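Local atomic coordinates of dTDP-4-dehydrorhamnose reductase (Bacillus anthracis, PDB entry 3SC6), a protein that probably catalyses the last step of dTDP-L-rhamnose synthesis, the NADPH-dependent reduction of dTDP-4-dehydrorhamnose to dTDP-L-rhamnose. Residues G216-F221 with P271-G276; D31-D36 with Q53-H58; T204-T209 with R263-L268; L21-N26 with G158-N163. All coordinates share one frame; numbering follows the deposited sequence.

Contact 1 of 4, residues G216-F221 with P271-G276; sequences GSCSWF and PSWEEG
Cys218 lies over one face of the Trp273 indole, and its sulfur and methylene divide the ring system between them. The sulfur-aromatic part is the more centred: SG stands 3.5 Å from the centroid of the six-membered ring of Trp273, just 10° from the ring normal, so it approaches over the face. CB takes the five-membered ring in a CH-pi contact, 3.9 Å from CB of Cys218 to the centroid of that ring in Trp273. With SG anti to the backbone N (chi1 -178°), the CB-SG bond runs along the indole and covers both rings. CG of Glu274 sits over the opposite face, so the indole is sandwiched.

Backbone carbonyls also border the indole: O of Ser217 is 3.0 Å from NE1 of Trp273, approaching obliquely, and O of Gly216 is 3.7 Å from CD1 of the same ring. Just before the tryptophan, Ser272 is the N-cap of helix 273-283: its OG accepts from Glu275 N over 3.0 Å, a capping bond in the first turn of the helix that carries the indole.

Backbone bonds from Pro271 and Trp273 to Thr215, and from Cys218 to Gly186, tie both segments to their surroundings. The indole and Cys218 both rest on Pro188 of strand 185-190, wedged where strand 218-219 leads into helix 220-231 and helix 273-283 begins.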
loop_
_atom_site.group_PDB
_atom_site.type_symbol
_atom_site.label_atom_id
_atom_site.label_comp_id
_atom_site.label_asym_id
_atom_site.label_seq_id
_atom_site.Cartn_x
_atom_site.Cartn_y
_atom_site.Cartn_z
ATOM N N GLY A 216 1.288 -13.873 -8.400
ATOM C CA GLY A 216 0.063 -14.343 -9.040
ATOM C C GLY A 216 -1.033 -13.319 -9.250
ATOM O O GLY A 216 -1.114 -12.316 -8.543
ATOM N N SER A 217 -1.869 -13.584 -10.251
ATOM C CA SER A 217 -2.987 -12.721 -10.586
ATOM C C SER A 217 -4.170 -13.298 -9.829
ATOM O O SER A 217 -4.099 -14.429 -9.339
ATOM C CB SER A 217 -3.253 -12.723 -12.090
ATOM O OG SER A 217 -3.590 -14.020 -12.544
ATOM N N CYS A 218 -5.268 -12.554 -9.757
ATOM C CA CYS A 218 -6.439 -13.023 -9.034
ATOM C C CYS A 218 -7.653 -12.172 -9.418
ATOM O O CYS A 218 -7.631 -11.483 -10.431
ATOM C CB CYS A 218 -6.129 -12.906 -7.538
ATOM S SG CYS A 218 -7.363 -13.472 -6.407
ATOM N N SER A 219 -8.714 -12.239 -8.620
ATOM C CA SER A 219 -9.934 -11.464 -8.868
ATOM C C SER A 219 -10.733 -11.502 -7.579
ATOM O O SER A 219 -10.689 -12.504 -6.866
ATOM C CB SER A 219 -10.759 -12.058 -10.007
ATOM O OG SER A 219 -11.197 -13.368 -9.693
ATOM N N TRP A 220 -11.468 -10.434 -7.277
ATOM C CA TRP A 220 -12.253 -10.403 -6.041
ATOM C C TRP A 220 -13.102 -11.651 -5.913
ATOM O O TRP A 220 -13.272 -12.185 -4.819
ATOM C CB TRP A 220 -13.133 -9.156 -5.942
ATOM C CG TRP A 220 -12.366 -7.880 -6.006
ATOM C CD1 TRP A 220 -12.294 -7.020 -7.059
ATOM C CD2 TRP A 220 -11.470 -7.375 -5.011
ATOM N NE1 TRP A 220 -11.461 -5.973 -6.757
ATOM C CE2 TRP A 220 -10.935 -6.171 -5.507
ATOM C CE3 TRP A 220 -11.088 -7.813 -3.738
ATOM C CZ2 TRP A 220 -10.032 -5.399 -4.777
ATOM C CZ3 TRP A 220 -10.195 -7.046 -3.014
ATOM C CH2 TRP A 220 -9.676 -5.851 -3.535
ATOM N N PHE A 221 -13.619 -12.111 -7.047
ATOM C CA PHE A 221 -14.455 -13.302 -7.113
ATOM C C PHE A 221 -13.676 -14.560 -6.701
ATOM O O PHE A 221 -14.069 -15.244 -5.752
ATOM C CB PHE A 221 -15.029 -13.426 -8.526
ATOM C CG PHE A 221 -15.882 -14.636 -8.741
ATOM C CD1 PHE A 221 -17.218 -14.630 -8.379
ATOM C CD2 PHE A 221 -15.366 -15.759 -9.370
ATOM C CE1 PHE A 221 -18.013 -15.737 -8.593
ATOM C CE2 PHE A 221 -16.157 -16.867 -9.595
ATOM C CZ PHE A 221 -17.485 -16.858 -9.205
ATOM N N PRO A 271 5.688 -14.083 -1.584
ATOM C CA PRO A 271 4.877 -15.289 -1.613
ATOM C C PRO A 271 3.660 -15.036 -2.494
ATOM O O PRO A 271 3.383 -13.884 -2.837
ATOM C CB PRO A 271 4.441 -15.468 -0.152
ATOM C CG PRO A 271 5.362 -14.616 0.652
ATOM C CD PRO A 271 5.767 -13.493 -0.236
ATOM N N SER A 272 2.941 -16.089 -2.866
ATOM C CA SER A 272 1.758 -15.930 -3.702
ATOM C C SER A 272 0.647 -15.334 -2.845
ATOM O O SER A 272 0.668 -15.466 -1.624
ATOM C CB SER A 272 1.319 -17.273 -4.270
ATOM O OG SER A 272 1.006 -18.172 -3.225
ATOM N N TRP A 273 -0.313 -14.666 -3.481
ATOM C CA TRP A 273 -1.424 -14.058 -2.752
ATOM C C TRP A 273 -2.156 -15.153 -2.000
ATOM O O TRP A 273 -2.659 -14.949 -0.894
ATOM C CB TRP A 273 -2.392 -13.346 -3.703
ATOM C CG TRP A 273 -3.050 -14.251 -4.711
ATOM C CD1 TRP A 273 -2.615 -14.533 -5.973
ATOM C CD2 TRP A 273 -4.260 -14.993 -4.531
ATOM N NE1 TRP A 273 -3.479 -15.402 -6.592
ATOM C CE2 TRP A 273 -4.499 -15.699 -5.728
ATOM C CE3 TRP A 273 -5.165 -15.132 -3.474
ATOM C CZ2 TRP A 273 -5.605 -16.528 -5.896
ATOM C CZ3 TRP A 273 -6.262 -15.954 -3.644
ATOM C CH2 TRP A 273 -6.473 -16.641 -4.845
ATOM N N GLU A 274 -2.193 -16.321 -2.628
ATOM C CA GLU A 274 -2.838 -17.502 -2.087
ATOM C C GLU A 274 -2.143 -17.877 -0.791
ATOM O O GLU A 274 -2.781 -18.182 0.214
ATOM C CB GLU A 274 -2.695 -18.640 -3.098
ATOM C CG GLU A 274 -3.301 -18.309 -4.454
ATOM C CD GLU A 274 -3.084 -19.380 -5.495
ATOM O OE1 GLU A 274 -2.397 -20.382 -5.196
ATOM O OE2 GLU A 274 -3.584 -19.207 -6.628
ATOM N N GLU A 275 -0.819 -17.833 -0.838
ATOM C CA GLU A 275 0.025 -18.160 0.297
ATOM C C GLU A 275 0.062 -17.013 1.313
ATOM O O GLU A 275 0.228 -17.238 2.512
ATOM C CB GLU A 275 1.419 -18.501 -0.218
ATOM C CG GLU A 275 2.415 -18.903 0.823
ATOM C CD GLU A 275 3.741 -19.286 0.205
ATOM O OE1 GLU A 275 4.674 -19.621 0.963
ATOM O OE2 GLU A 275 3.845 -19.256 -1.043
ATOM N N GLY A 276 -0.095 -15.783 0.828
ATOM C CA GLY A 276 -0.090 -14.610 1.698
ATOM C C GLY A 276 -1.343 -14.598 2.554
ATOM O O GLY A 276 -1.323 -14.150 3.702
#

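Contact 2 of 4, residues D31-D36 with Q53-H58; sequences DIYPFD and QEIRPH
The phenol ring of Tyr33 offers a face to Ile55, whereas the phenyl ring of Phe35 meets the same isoleucine with its edge. This is the strand-helix interface of a beta-alpha-beta unit of the Rossmann fold, near the surface, in which strand 30-35 leads into helix 45-55 and the helix then hands the chain on to strand 59-62. Over the Tyr33 face stands CG2 of Ile55, 3.7 Å from the ring centroid and 15° from its normal, a CH-pi contact displaced toward the rim; CD2 and CE2 of Tyr33 are the ring carbons it approaches most closely.

Both branches of Ile55 take part. CG2 is anti to the backbone N and meets the tyrosine face; CG1 is anti to the carbonyl carbon (chi1 -59°) and carries the CD1 methyl, on an extended chain, to a place where it touches both rings. There Ile55 CD1 lies 3.7 Å from Tyr33 CD1. No hydrogen bond crosses the contact, which rests on apolar groups alone.

Residues 31-35 are held in the sheet by backbone bonds to strand 6-11, among them Tyr33 with Val8 and Phe35 with Ile10. Phe35 also packs on Val51, one helical turn before Ile55, and on Ile9. Its ring ends against the isoleucine at the CE2-CZ edge: CD1 of Ile55 lies in the ring plane, 3.4 Å from CZ of Phe35 and 3.6 Å from its CE2.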
loop_
_atom_site.group_PDB
_atom_site.type_symbol
_atom_site.label_atom_id
_atom_site.label_comp_id
_atom_site.label_asym_id
_atom_site.label_seq_id
_atom_site.Cartn_x
_atom_site.Cartn_y
_atom_site.Cartn_z
ATOM N N ASP A 31 14.381 2.521 17.172
ATOM C CA ASP A 31 13.569 3.274 18.126
ATOM C C ASP A 31 12.402 3.670 17.247
ATOM O O ASP A 31 12.525 4.568 16.415
ATOM C CB ASP A 31 14.269 4.523 18.668
ATOM C CG ASP A 31 15.471 4.201 19.523
ATOM O OD1 ASP A 31 15.716 3.009 19.781
ATOM O OD2 ASP A 31 16.152 5.153 19.965
ATOM N N ILE A 32 11.275 2.990 17.418
ATOM C CA ILE A 32 10.092 3.263 16.610
ATOM C C ILE A 32 9.273 4.449 17.104
ATOM O O ILE A 32 8.738 4.423 18.209
ATOM C CB ILE A 32 9.184 2.024 16.551
ATOM C CG1 ILE A 32 9.985 0.803 16.063
ATOM C CG2 ILE A 32 7.982 2.301 15.661
ATOM C CD1 ILE A 32 9.188 -0.481 16.010
ATOM N N TYR A 33 9.177 5.482 16.269
ATOM C CA TYR A 33 8.422 6.686 16.600
ATOM C C TYR A 33 7.206 6.830 15.697
ATOM O O TYR A 33 7.278 7.487 14.662
ATOM C CB TYR A 33 9.288 7.933 16.449
ATOM C CG TYR A 33 10.489 7.980 17.355
ATOM C CD1 TYR A 33 10.410 8.568 18.610
ATOM C CD2 TYR A 33 11.706 7.453 16.951
ATOM C CE1 TYR A 33 11.509 8.623 19.442
ATOM C CE2 TYR A 33 12.809 7.500 17.776
ATOM C CZ TYR A 33 12.705 8.086 19.020
ATOM O OH TYR A 33 13.801 8.133 19.844
ATOM N N PRO A 34 6.082 6.214 16.082
ATOM C CA PRO A 34 4.870 6.306 15.280
ATOM C C PRO A 34 4.109 7.595 15.558
ATOM O O PRO A 34 4.111 8.078 16.687
ATOM C CB PRO A 34 4.054 5.113 15.767
ATOM C CG PRO A 34 4.439 4.975 17.191
ATOM C CD PRO A 34 5.893 5.350 17.261
ATOM N N PHE A 35 3.472 8.145 14.529
ATOM C CA PHE A 35 2.696 9.377 14.659
ATOM C C PHE A 35 1.368 9.295 13.938
ATOM O O PHE A 35 1.290 8.862 12.793
ATOM C CB PHE A 35 3.462 10.594 14.138
ATOM C CG PHE A 35 4.648 10.968 14.962
ATOM C CD1 PHE A 35 4.516 11.897 15.982
ATOM C CD2 PHE A 35 5.888 10.406 14.727
ATOM C CE1 PHE A 35 5.602 12.261 16.749
ATOM C CE2 PHE A 35 6.977 10.763 15.495
ATOM C CZ PHE A 35 6.833 11.693 16.508
ATOM N N ASP A 36 0.324 9.738 14.622
ATOM C CA ASP A 36 -1.009 9.732 14.067
ATOM C C ASP A 36 -1.189 11.048 13.316
ATOM O O ASP A 36 -0.277 11.874 13.253
ATOM C CB ASP A 36 -2.049 9.612 15.196
ATOM C CG ASP A 36 -3.490 9.531 14.679
ATOM O OD1 ASP A 36 -3.682 9.391 13.447
ATOM O OD2 ASP A 36 -4.430 9.585 15.508
ATOM N N GLN A 53 13.155 17.227 12.872
ATOM C CA GLN A 53 14.384 17.839 13.400
ATOM C C GLN A 53 14.709 17.293 14.779
ATOM O O GLN A 53 15.825 16.856 15.037
ATOM C CB GLN A 53 14.255 19.367 13.510
ATOM C CG GLN A 53 14.135 20.151 12.203
ATOM C CD GLN A 53 15.377 20.068 11.336
ATOM O OE1 GLN A 53 16.327 19.350 11.650
ATOM N NE2 GLN A 53 15.376 20.815 10.236
ATOM N N GLU A 54 13.717 17.333 15.660
ATOM C CA GLU A 54 13.863 16.858 17.032
ATOM C C GLU A 54 14.312 15.402 17.114
ATOM O O GLU A 54 15.340 15.100 17.714
ATOM C CB GLU A 54 12.542 17.050 17.782
ATOM C CG GLU A 54 12.562 16.588 19.229
ATOM C CD GLU A 54 11.239 16.828 19.938
ATOM O OE1 GLU A 54 10.327 17.427 19.327
ATOM O OE2 GLU A 54 11.115 16.426 21.115
ATOM N N ILE A 55 13.541 14.505 16.512
ATOM C CA ILE A 55 13.867 13.082 16.526
ATOM C C ILE A 55 15.060 12.789 15.620
ATOM O O ILE A 55 15.914 11.960 15.945
ATOM C CB ILE A 55 12.671 12.230 16.076
ATOM C CG1 ILE A 55 11.468 12.480 16.988
ATOM C CG2 ILE A 55 13.036 10.759 16.098
ATOM C CD1 ILE A 55 10.243 11.684 16.614
ATOM N N ARG A 56 15.107 13.488 14.491
ATOM C CA ARG A 56 16.175 13.340 13.503
ATOM C C ARG A 56 16.426 11.851 13.259
ATOM O O ARG A 56 17.402 11.281 13.751
ATOM C CB ARG A 56 17.425 14.094 13.957
ATOM C CG ARG A 56 18.526 14.109 12.934
ATOM C CD ARG A 56 19.651 15.024 13.358
ATOM N NE ARG A 56 20.678 15.107 12.324
ATOM C CZ ARG A 56 21.744 15.897 12.384
ATOM N NH1 ARG A 56 21.925 16.705 13.422
ATOM N NH2 ARG A 56 22.620 15.898 11.387
ATOM N N PRO A 57 15.530 11.223 12.478
ATOM C CA PRO A 57 15.576 9.804 12.146
ATOM C C PRO A 57 16.427 9.373 10.961
ATOM O O PRO A 57 16.650 10.138 10.025
ATOM C CB PRO A 57 14.114 9.496 11.828
ATOM C CG PRO A 57 13.617 10.752 11.202
ATOM C CD PRO A 57 14.360 11.884 11.869
ATOM N N HIS A 58 16.882 8.125 11.026
ATOM C CA HIS A 58 17.693 7.536 9.978
ATOM C C HIS A 58 16.775 7.061 8.858
ATOM O O HIS A 58 17.133 7.113 7.685
ATOM C CB HIS A 58 18.490 6.331 10.500
ATOM C CG HIS A 58 19.490 6.666 11.565
ATOM N ND1 HIS A 58 19.190 6.637 12.910
ATOM C CD2 HIS A 58 20.797 7.015 11.481
ATOM C CE1 HIS A 58 20.263 6.966 13.607
ATOM N NE2 HIS A 58 21.251 7.201 12.763
#

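Contact 3 of 4, residues T204-T209 with R263-L268; sequences TSLYGT and RLNGFL
Leu206 reaches across to Phe267 with a single methyl, CD1, which lies 3.6 Å from CZ and 3.7 Å from CE1 of that ring. The two side chains come from opposite directions, and the methyl approaches CE1 and CZ obliquely in an apolar contact. On the leucine, CG stands anti to the carbonyl carbon (chi1 -56°) and CD1 continues the chain in extended form, which carries this methyl to the ring. Asn265 borders the same leucine: its CB is 4.0 Å from CD1 of Leu206. No hydrogen bond spans the segments.

The next shell is backbone. Leu206 is the central residue of an inverse gamma turn (phi -80°, psi 67°), in which Tyr207 N is bonded weakly to Ser205 O at 2.8 Å. That kink presents the leucine side chain to the 263-268 segment while Tyr207 is directed away. In the fold, this turn belongs to the short connection from helix 191-202 to strand 208-211, a strand of the central sheet, and the partner is the loop that leaves helix 260-264. Asn265 is the first residue to depart from helical geometry there, and Gly266 with positive phi turns the chain so that Phe267 comes back toward the leucine.

Farther out, Phe267 also packs on Lys200 and Leu201 of helix 191-202, so its ring touches both the end of that helix and the turn after it. The carbonyl O of Leu206 accepts a hydrogen bond from Tyr210 OH.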
loop_
_atom_site.group_PDB
_atom_site.type_symbol
_atom_site.label_atom_id
_atom_site.label_comp_id
_atom_site.label_asym_id
_atom_site.label_seq_id
_atom_site.Cartn_x
_atom_site.Cartn_y
_atom_site.Cartn_z
ATOM N N THR A 204 19.409 -1.431 3.480
ATOM C CA THR A 204 20.319 -1.194 2.369
ATOM C C THR A 204 20.116 0.203 1.809
ATOM O O THR A 204 19.307 0.976 2.321
ATOM C CB THR A 204 20.069 -2.193 1.229
ATOM O OG1 THR A 204 18.744 -2.009 0.709
ATOM C CG2 THR A 204 20.235 -3.617 1.722
ATOM N N SER A 205 20.864 0.523 0.757
ATOM C CA SER A 205 20.768 1.826 0.108
ATOM C C SER A 205 20.502 1.645 -1.385
ATOM O O SER A 205 20.884 2.479 -2.201
ATOM C CB SER A 205 22.039 2.640 0.335
ATOM O OG SER A 205 23.173 1.966 -0.172
ATOM N N LEU A 206 19.837 0.541 -1.726
ATOM C CA LEU A 206 19.493 0.215 -3.109
ATOM C C LEU A 206 18.258 1.050 -3.423
ATOM O O LEU A 206 17.180 0.512 -3.654
ATOM C CB LEU A 206 19.139 -1.277 -3.199
ATOM C CG LEU A 206 20.188 -2.284 -2.697
ATOM C CD1 LEU A 206 19.642 -3.695 -2.706
ATOM C CD2 LEU A 206 21.482 -2.207 -3.486
ATOM N N TYR A 207 18.424 2.367 -3.458
ATOM C CA TYR A 207 17.304 3.271 -3.709
ATOM C C TYR A 207 16.682 3.088 -5.085
ATOM O O TYR A 207 17.314 2.584 -6.000
ATOM C CB TYR A 207 17.740 4.728 -3.553
ATOM C CG TYR A 207 18.510 5.006 -2.279
ATOM C CD1 TYR A 207 17.900 4.934 -1.040
ATOM C CD2 TYR A 207 19.817 5.455 -2.334
ATOM C CE1 TYR A 207 18.605 5.203 0.117
ATOM C CE2 TYR A 207 20.521 5.746 -1.187
ATOM C CZ TYR A 207 19.914 5.617 0.034
ATOM O OH TYR A 207 20.619 5.909 1.178
ATOM N N GLY A 208 15.428 3.505 -5.216
ATOM C CA GLY A 208 14.720 3.392 -6.476
ATOM C C GLY A 208 13.248 3.115 -6.288
ATOM O O GLY A 208 12.714 3.277 -5.194
ATOM N N THR A 209 12.601 2.691 -7.374
ATOM C CA THR A 209 11.183 2.378 -7.371
ATOM C C THR A 209 11.032 0.860 -7.397
ATOM O O THR A 209 11.662 0.197 -8.206
ATOM C CB THR A 209 10.480 2.984 -8.608
ATOM O OG1 THR A 209 10.695 4.401 -8.644
ATOM C CG2 THR A 209 9.001 2.698 -8.575
ATOM N N ARG A 263 13.840 -8.669 -8.123
ATOM C CA ARG A 263 14.615 -9.725 -8.761
ATOM C C ARG A 263 15.973 -9.242 -9.279
ATOM O O ARG A 263 16.938 -10.004 -9.281
ATOM C CB ARG A 263 13.762 -10.379 -9.849
ATOM C CG ARG A 263 14.445 -11.389 -10.754
ATOM C CD ARG A 263 13.383 -12.052 -11.632
ATOM N NE ARG A 263 12.514 -11.063 -12.280
ATOM C CZ ARG A 263 12.736 -10.490 -13.461
ATOM N NH1 ARG A 263 11.868 -9.602 -13.935
ATOM N NH2 ARG A 263 13.817 -10.790 -14.167
ATOM N N LEU A 264 16.053 -7.981 -9.699
ATOM C CA LEU A 264 17.314 -7.426 -10.198
ATOM C C LEU A 264 18.242 -7.009 -9.046
ATOM O O LEU A 264 19.435 -6.804 -9.257
ATOM C CB LEU A 264 17.072 -6.225 -11.125
ATOM C CG LEU A 264 16.313 -6.448 -12.437
ATOM C CD1 LEU A 264 16.085 -5.117 -13.144
ATOM C CD2 LEU A 264 17.055 -7.422 -13.344
ATOM N N ASN A 265 17.693 -6.876 -7.840
ATOM C CA ASN A 265 18.485 -6.486 -6.673
ATOM C C ASN A 265 18.748 -7.640 -5.707
ATOM O O ASN A 265 18.972 -7.425 -4.520
ATOM C CB ASN A 265 17.836 -5.313 -5.936
ATOM C CG ASN A 265 17.744 -4.072 -6.788
ATOM O OD1 ASN A 265 18.103 -4.081 -7.954
ATOM N ND2 ASN A 265 17.262 -2.995 -6.203
ATOM N N GLY A 266 18.704 -8.865 -6.220
ATOM C CA GLY A 266 18.957 -10.053 -5.408
ATOM C C GLY A 266 17.913 -10.479 -4.394
ATOM O O GLY A 266 18.071 -11.524 -3.761
ATOM N N PHE A 267 16.852 -9.700 -4.219
ATOM C CA PHE A 267 15.820 -10.070 -3.253
ATOM C C PHE A 267 15.027 -11.261 -3.772
ATOM O O PHE A 267 14.892 -11.439 -4.984
ATOM C CB PHE A 267 14.842 -8.921 -3.002
ATOM C CG PHE A 267 15.479 -7.669 -2.473
ATOM C CD1 PHE A 267 15.811 -6.632 -3.325
ATOM C CD2 PHE A 267 15.745 -7.530 -1.123
ATOM C CE1 PHE A 267 16.384 -5.476 -2.841
ATOM C CE2 PHE A 267 16.324 -6.380 -0.633
ATOM C CZ PHE A 267 16.645 -5.350 -1.493
ATOM N N LEU A 268 14.508 -12.078 -2.857
ATOM C CA LEU A 268 13.718 -13.239 -3.247
ATOM C C LEU A 268 12.301 -12.792 -3.588
ATOM O O LEU A 268 11.864 -11.711 -3.184
ATOM C CB LEU A 268 13.686 -14.303 -2.144
ATOM C CG LEU A 268 15.019 -14.942 -1.748
ATOM C CD1 LEU A 268 14.801 -15.928 -0.609
ATOM C CD2 LEU A 268 15.669 -15.636 -2.942
#

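Contact 4 of 4, residues L21-N26 with G158-N163. With SO4 (sulfate ion), chain H.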
loop_
_atom_site.group_PDB
_atom_site.type_symbol
_atom_site.label_atom_id
_atom_site.label_comp_id
_atom_site.label_asym_id
_atom_site.label_seq_id
_atom_site.Cartn_x
_atom_site.Cartn_y
_atom_site.Cartn_z
ATOM N N LEU A 21 2.847 -2.324 10.890
ATOM C CA LEU A 21 4.277 -2.175 10.620
ATOM C C LEU A 21 4.977 -1.864 11.936
ATOM O O LEU A 21 6.051 -2.387 12.230
ATOM C CB LEU A 21 4.519 -1.047 9.617
ATOM C CG LEU A 21 5.974 -0.752 9.251
ATOM C CD1 LEU A 21 6.664 -1.988 8.689
ATOM C CD2 LEU A 21 6.036 0.403 8.261
ATOM N N GLN A 22 4.343 -1.000 12.718
ATOM C CA GLN A 22 4.834 -0.581 14.021
ATOM C C GLN A 22 5.131 -1.771 14.941
ATOM O O GLN A 22 6.022 -1.703 15.784
ATOM C CB GLN A 22 3.769 0.305 14.669
ATOM C CG GLN A 22 4.057 0.762 16.084
ATOM C CD GLN A 22 2.921 1.604 16.645
ATOM O OE1 GLN A 22 1.987 1.967 15.924
ATOM N NE2 GLN A 22 2.996 1.921 17.935
ATOM N N GLU A 23 4.378 -2.853 14.775
ATOM C CA GLU A 23 4.553 -4.052 15.591
ATOM C C GLU A 23 5.538 -5.059 15.015
ATOM O O GLU A 23 6.078 -5.881 15.747
ATOM C CB GLU A 23 3.211 -4.772 15.741
ATOM C CG GLU A 23 2.115 -3.966 16.409
ATOM C CD GLU A 23 0.805 -4.731 16.490
ATOM O OE1 GLU A 23 0.752 -5.873 15.982
ATOM O OE2 GLU A 23 -0.174 -4.190 17.049
ATOM N N GLU A 24 5.767 -5.003 13.707
ATOM C CA GLU A 24 6.679 -5.947 13.058
ATOM C C GLU A 24 8.149 -5.517 12.936
ATOM O O GLU A 24 8.998 -6.328 12.564
ATOM C CB GLU A 24 6.092 -6.386 11.717
ATOM C CG GLU A 24 4.744 -7.090 11.901
ATOM C CD GLU A 24 4.115 -7.546 10.606
ATOM O OE1 GLU A 24 4.716 -7.320 9.533
ATOM O OE2 GLU A 24 3.014 -8.138 10.668
ATOM N N LEU A 25 8.453 -4.256 13.232
ATOM C CA LEU A 25 9.837 -3.790 13.166
ATOM C C LEU A 25 10.465 -4.177 14.498
ATOM O O LEU A 25 9.924 -3.853 15.556
ATOM C CB LEU A 25 9.926 -2.282 12.946
ATOM C CG LEU A 25 9.360 -1.759 11.630
ATOM C CD1 LEU A 25 9.457 -0.242 11.582
ATOM C CD2 LEU A 25 10.096 -2.384 10.452
ATOM N N ASN A 26 11.594 -4.878 14.443
ATOM C CA ASN A 26 12.284 -5.322 15.650
ATOM C C ASN A 26 12.655 -4.137 16.550
ATOM O O ASN A 26 13.475 -3.302 16.170
ATOM C CB ASN A 26 13.533 -6.128 15.269
ATOM C CG ASN A 26 14.246 -6.719 16.472
ATOM O OD1 ASN A 26 13.798 -6.585 17.608
ATOM N ND2 ASN A 26 15.356 -7.400 16.219
ATOM N N GLY A 158 -4.656 -6.103 5.964
ATOM C CA GLY A 158 -3.927 -6.576 7.146
ATOM C C GLY A 158 -4.795 -6.971 8.326
ATOM O O GLY A 158 -6.011 -7.104 8.206
ATOM N N LYS A 159 -4.151 -7.161 9.474
ATOM C CA LYS A 159 -4.845 -7.546 10.697
ATOM C C LYS A 159 -5.776 -6.477 11.227
ATOM O O LYS A 159 -6.880 -6.773 11.687
ATOM C CB LYS A 159 -3.846 -7.822 11.833
ATOM C CG LYS A 159 -2.860 -8.945 11.621
ATOM C CD LYS A 159 -1.998 -9.112 12.874
ATOM C CE LYS A 159 -1.011 -10.258 12.739
ATOM N NZ LYS A 159 -0.068 -10.064 11.598
ATOM N N TYR A 160 -5.328 -5.231 11.159
ATOM C CA TYR A 160 -6.108 -4.119 11.672
ATOM C C TYR A 160 -6.901 -3.369 10.614
ATOM O O TYR A 160 -6.541 -3.359 9.440
ATOM C CB TYR A 160 -5.153 -3.178 12.403
ATOM C CG TYR A 160 -4.322 -3.931 13.421
ATOM C CD1 TYR A 160 -4.780 -4.152 14.709
ATOM C CD2 TYR A 160 -3.083 -4.449 13.071
ATOM C CE1 TYR A 160 -4.019 -4.858 15.623
ATOM C CE2 TYR A 160 -2.321 -5.151 13.971
ATOM C CZ TYR A 160 -2.788 -5.353 15.243
ATOM O OH TYR A 160 -2.016 -6.054 16.133
ATOM N N GLY A 161 -7.997 -2.753 11.055
ATOM C CA GLY A 161 -8.879 -1.985 10.179
ATOM C C GLY A 161 -9.752 -2.876 9.315
ATOM O O GLY A 161 -9.537 -4.085 9.237
ATOM N N ASN A 162 -10.751 -2.281 8.673
ATOM C CA ASN A 162 -11.643 -3.038 7.812
ATOM C C ASN A 162 -10.944 -3.338 6.500
ATOM O O ASN A 162 -10.095 -2.574 6.055
ATOM C CB ASN A 162 -12.934 -2.261 7.532
ATOM C CG ASN A 162 -13.729 -1.967 8.792
ATOM O OD1 ASN A 162 -13.354 -2.378 9.892
ATOM N ND2 ASN A 162 -14.839 -1.257 8.634
ATOM N N ASN A 163 -11.297 -4.462 5.893
ATOM C CA ASN A 163 -10.713 -4.864 4.625
ATOM C C ASN A 163 -11.635 -5.871 3.948
ATOM O O ASN A 163 -12.623 -6.313 4.540
ATOM C CB ASN A 163 -9.292 -5.409 4.821
ATOM C CG ASN A 163 -9.247 -6.633 5.710
ATOM O OD1 ASN A 163 -10.252 -7.307 5.915
ATOM N ND2 ASN A 163 -8.063 -6.952 6.209
HETATM S S SO4 H . -9.061 -3.392 14.456
HETATM O O1 SO4 H . -8.080 -2.476 13.882
HETATM O O2 SO4 H . -8.843 -3.489 15.899
HETATM O O3 SO4 H . -10.405 -2.878 14.195
HETATM O O4 SO4 H . -8.917 -4.717 13.855
#
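Glu23 and Glu24, in the last turn of helix 16-24, lie beside Lys159 and Tyr160 in an irregular loop that joins strand 148-157 to helix 164-172. The helix is the first of the Rossmann fold, following the glycine-rich turn after strand 6-11, and the contact joins the loop to its C-terminal end. Tyr160 OH donates to OE1 of Glu23 over 2.8 Å, entering on the syn side of that oxygen. OE2 of Glu23 is just as near to Tyr160 OH, at 2.8 Å, so the hydroxyl sits in the fork of the carboxylate. The carboxylate and ring planes are almost perpendicular, 87° apart. An extended chain beyond CG (chi2 179°) takes the glutamate straight out to meet the phenol coming from the opposite direction.

The second pair is looser. NZ of Lys159 stands 3.8 Å from OE2 of Glu24, a long salt bridge; Lys159 NZ also forms a salt bridge with Glu283, its stronger partner, and a hydrogen bond with Tyr190 OH. Glu24 is itself gripped by Gln20 at OE2 and Asn195 at OE1, and Gln20 OE1 accepts from Lys159 N, a further tie between helix and loop.

A sulfate, probably from the crystallisation liquor, binds beside the loop. Its O1 is in plane at the edge of the Tyr160 ring, 3.4 Å from Tyr160 CB, and accepts from Gly161 N at 2.8 Å with an N-H...O angle of 157°.

In the fold
Contacts 2 and 4 are neighbours at the coenzyme end: helix 16-24 is followed by strand 30-35, and the two contacts touch where Ile32 CD1 lies 3.4 Å from Gln22 O. Both come near the bound NADP, with the Phe35 side chain about 7 Å and that of Tyr160 about 8 Å away; in contact 1 the side chain of Trp273 is about 13 Å from the bound NADP. Contact 1 lies across the centre of the chain from contact 2, their centres 34 Å apart. Contacts 1 and 3 alternate along the sequence, so that the 204-221 and 263-276 regions are joined twice, at centres 23 Å apart. Contacts 1, 2 and 3 all reach the same central sheet.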